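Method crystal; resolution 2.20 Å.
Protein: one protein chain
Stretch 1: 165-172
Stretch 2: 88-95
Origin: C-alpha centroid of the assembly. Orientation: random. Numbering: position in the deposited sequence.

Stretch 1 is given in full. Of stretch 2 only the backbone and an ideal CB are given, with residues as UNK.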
# COMPACT_ATOMS: atom_id res chain seq x y z
N LYS A 165 25.13 21.65 -30.73
CA LYS A 165 25.41 22.98 -30.23
C LYS A 165 26.14 22.93 -28.90
O LYS A 165 27.05 23.71 -28.64
CB LYS A 165 24.13 23.80 -30.12
CG LYS A 165 23.61 24.29 -31.45
CD LYS A 165 23.50 25.80 -31.46
CE LYS A 165 24.38 26.42 -32.54
NZ LYS A 165 24.07 27.87 -32.73
N CYS A 166 25.74 21.99 -28.04
CA CYS A 166 26.42 21.79 -26.77
C CYS A 166 27.87 21.41 -27.01
O CYS A 166 28.78 21.93 -26.37
CB CYS A 166 25.71 20.72 -25.93
SG CYS A 166 26.49 20.37 -24.34
N GLN A 167 28.08 20.49 -27.95
CA GLN A 167 29.43 20.05 -28.32
C GLN A 167 30.26 21.23 -28.80
O GLN A 167 31.40 21.42 -28.38
CB GLN A 167 29.37 18.97 -29.41
CG GLN A 167 28.85 17.62 -28.95
CD GLN A 167 29.91 16.79 -28.23
OE1 GLN A 167 31.10 17.11 -28.29
NE2 GLN A 167 29.47 15.74 -27.55
N GLU A 168 29.67 22.02 -29.70
CA GLU A 168 30.35 23.19 -30.25
C GLU A 168 30.77 24.16 -29.15
O GLU A 168 31.80 24.82 -29.25
CB GLU A 168 29.47 23.90 -31.27
CG GLU A 168 29.21 23.08 -32.53
CD GLU A 168 28.23 23.76 -33.48
OE1 GLU A 168 28.24 25.01 -33.56
OE2 GLU A 168 27.45 23.04 -34.14
N TYR A 169 29.96 24.24 -28.10
CA TYR A 169 30.29 25.11 -26.97
C TYR A 169 31.58 24.65 -26.33
O TYR A 169 32.37 25.47 -25.84
CB TYR A 169 29.17 25.11 -25.93
CG TYR A 169 29.54 25.87 -24.66
CD1 TYR A 169 30.20 25.22 -23.61
CD2 TYR A 169 29.23 27.22 -24.52
CE1 TYR A 169 30.56 25.90 -22.46
CE2 TYR A 169 29.58 27.91 -23.36
CZ TYR A 169 30.25 27.24 -22.34
OH TYR A 169 30.60 27.90 -21.18
N LYS A 170 31.80 23.34 -26.31
CA LYS A 170 33.00 22.76 -25.72
C LYS A 170 34.24 23.04 -26.57
O LYS A 170 34.95 22.13 -27.00
CB LYS A 170 32.81 21.27 -25.47
CG LYS A 170 31.69 20.96 -24.49
CD LYS A 170 31.42 19.47 -24.37
CE LYS A 170 30.40 19.17 -23.28
NZ LYS A 170 29.07 19.79 -23.56
N GLU A 171 34.46 24.33 -26.83
CA GLU A 171 35.67 24.83 -27.46
C GLU A 171 36.45 25.51 -26.34
O GLU A 171 37.59 25.93 -26.52
CB GLU A 171 35.30 25.85 -28.52
CG GLU A 171 34.50 27.02 -27.97
CD GLU A 171 33.82 27.84 -29.05
OE1 GLU A 171 34.08 27.58 -30.24
OE2 GLU A 171 33.02 28.73 -28.70
N ARG A 172 35.80 25.61 -25.19
CA ARG A 172 36.37 26.25 -24.01
C ARG A 172 37.45 25.37 -23.41
O ARG A 172 37.56 24.19 -23.74
CB ARG A 172 35.26 26.49 -22.98
CG ARG A 172 35.64 27.45 -21.86
CD ARG A 172 34.42 27.75 -20.99
NE ARG A 172 34.70 28.78 -20.00
CZ ARG A 172 35.10 28.54 -18.75
NH1 ARG A 172 35.28 27.29 -18.34
NH2 ARG A 172 35.33 29.55 -17.92
N UNK A 88 16.54 20.49 -22.61
CA UNK A 88 17.72 20.93 -23.34
C UNK A 88 19.01 20.41 -22.69
O UNK A 88 19.05 20.21 -21.47
CB UNK A 88 17.75 22.46 -23.42
N UNK A 89 20.04 20.18 -23.51
CA UNK A 89 21.36 19.81 -22.99
C UNK A 89 22.11 21.08 -22.65
O UNK A 89 22.04 22.03 -23.42
CB UNK A 89 22.15 18.97 -24.00
N UNK A 90 22.78 21.12 -21.49
CA UNK A 90 23.46 22.33 -21.04
C UNK A 90 24.80 21.97 -20.40
O UNK A 90 24.88 21.03 -19.62
CB UNK A 90 22.59 23.11 -20.05
N UNK A 91 25.87 22.71 -20.75
CA UNK A 91 27.18 22.50 -20.11
C UNK A 91 27.20 23.07 -18.69
O UNK A 91 26.46 24.02 -18.41
CB UNK A 91 28.29 23.14 -20.94
N UNK A 92 28.02 22.50 -17.82
CA UNK A 92 27.94 22.81 -16.39
C UNK A 92 28.38 24.22 -16.02
O UNK A 92 28.13 24.69 -14.90
CB UNK A 92 28.79 21.81 -15.61
N UNK A 93 29.01 24.92 -16.95
CA UNK A 93 29.41 26.30 -16.71
C UNK A 93 28.27 27.26 -17.04
O UNK A 93 28.27 28.41 -16.59
CB UNK A 93 30.65 26.65 -17.53
N UNK A 94 27.30 26.80 -17.81
CA UNK A 94 26.19 27.68 -18.18
C UNK A 94 24.95 27.46 -17.32
O UNK A 94 23.86 27.94 -17.66
CB UNK A 94 25.83 27.47 -19.65
N UNK A 95 25.10 26.76 -16.20
CA UNK A 95 23.98 26.58 -15.28
C UNK A 95 24.37 26.75 -13.82
O UNK A 95 25.47 26.37 -13.40
CB UNK A 95 23.36 25.19 -15.48

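Position 88 lies in a strand, with phi/psi of -137/150. Its ideal CB has nothing of stretch 1 within 5.5 Å. Stretch 1 sets no condition here, and a beta-branched residue would fit the extended backbone. The deposited residue is I88.

Position 89 points its CA-to-CB bond toward stretch 1. The ideal CB is 4.4 Å from CB of C166, and no charge or polar group is offered at that point. A small or medium apolar residue would suit: alanine, valine or proline. Phi of -85 allows proline. The residue is P89. Its CB lies 4.4 Å from C166 CB, a loose apolar contact.

Position 90 turns away, with an extended backbone. Many residues would do. V90 is found.

Position 91 points toward stretch 1 again. Its ideal CB is 3.9 Å from Y169 CE1, 4.3 Å from K170 NZ and 4.7 Å from C166 SG. The aromatic ring invites a compact apolar group. Phi of -75 and psi of 152 suit proline, though alanine or valine could also be accommodated. The residue is P91. P91 CG lies over one face of the Y169 ring, 3.6 Å from Y169 CD1 and 3.9 Å from the ring centroid, 23° off the ring normal, a CH-pi contact. P91 CD packs 4.2 Å from C166 SG. P91 also opens a type I turn that ends at position 94.

Position 92 points away from stretch 1, within the turn. A polar residue would suit. E92 makes no contact with stretch 1.

Position 93 points toward stretch 1. Its ideal CB is 3.9 Å from Y169 OH and 4.7 Å from R172 NH1. A flexible chain with an aliphatic stem could run past the tyrosine; an acidic residue might answer the arginine. The residue is K93. Its CG lies 3.3 Å from Y169 OH, at the ring edge and near its plane. K93 NZ forms a long salt bridge with E92 OE2 at 3.9 Å.

Position 94 closes the turn, its N bonding P91 O at 3.0 Å. Its CB points toward stretch 1, with the ideal CB 5.0 Å from Y169 OH. That distance leaves room for a side chain ending in an acceptor: glutamate, glutamine or aspartate. The residue is E94. Y169 OH donates to E94 OE2 at 2.5 Å, a very short hydrogen bond.

Position 95 is extended and out of reach, so stretch 1 cannot choose its residue. It is C95.

Stretch 2, residues 88-95: IPVPEKEC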
# COMPACT_ATOMS: atom_id res chain seq x y z
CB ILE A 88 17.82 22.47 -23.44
CG1 ILE A 88 17.81 23.11 -22.05
CG2 ILE A 88 16.69 23.03 -24.27
CD1 ILE A 88 18.12 24.59 -22.07
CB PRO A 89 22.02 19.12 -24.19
CG PRO A 89 21.42 19.82 -25.38
CD PRO A 89 20.01 20.19 -24.99
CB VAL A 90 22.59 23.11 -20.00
CG1 VAL A 90 23.28 24.39 -19.56
CG2 VAL A 90 21.23 23.43 -20.56
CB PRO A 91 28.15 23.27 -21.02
CG PRO A 91 27.32 24.29 -21.69
CD PRO A 91 25.94 23.70 -21.84
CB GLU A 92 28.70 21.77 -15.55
CG GLU A 92 30.13 21.50 -15.99
CD GLU A 92 30.71 20.25 -15.37
OE1 GLU A 92 29.93 19.41 -14.86
OE2 GLU A 92 31.95 20.09 -15.39
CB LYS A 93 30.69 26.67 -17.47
CG LYS A 93 30.98 25.80 -18.69
CD LYS A 93 31.79 24.56 -18.31
CE LYS A 93 31.50 23.40 -19.24
NZ LYS A 93 32.05 22.13 -18.69
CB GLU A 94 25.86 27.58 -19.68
CG GLU A 94 27.03 27.95 -20.61
CD GLU A 94 27.61 29.31 -20.30
OE1 GLU A 94 26.84 30.27 -20.04
OE2 GLU A 94 28.86 29.44 -20.31
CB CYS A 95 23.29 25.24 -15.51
SG CYS A 95 24.17 23.83 -14.86
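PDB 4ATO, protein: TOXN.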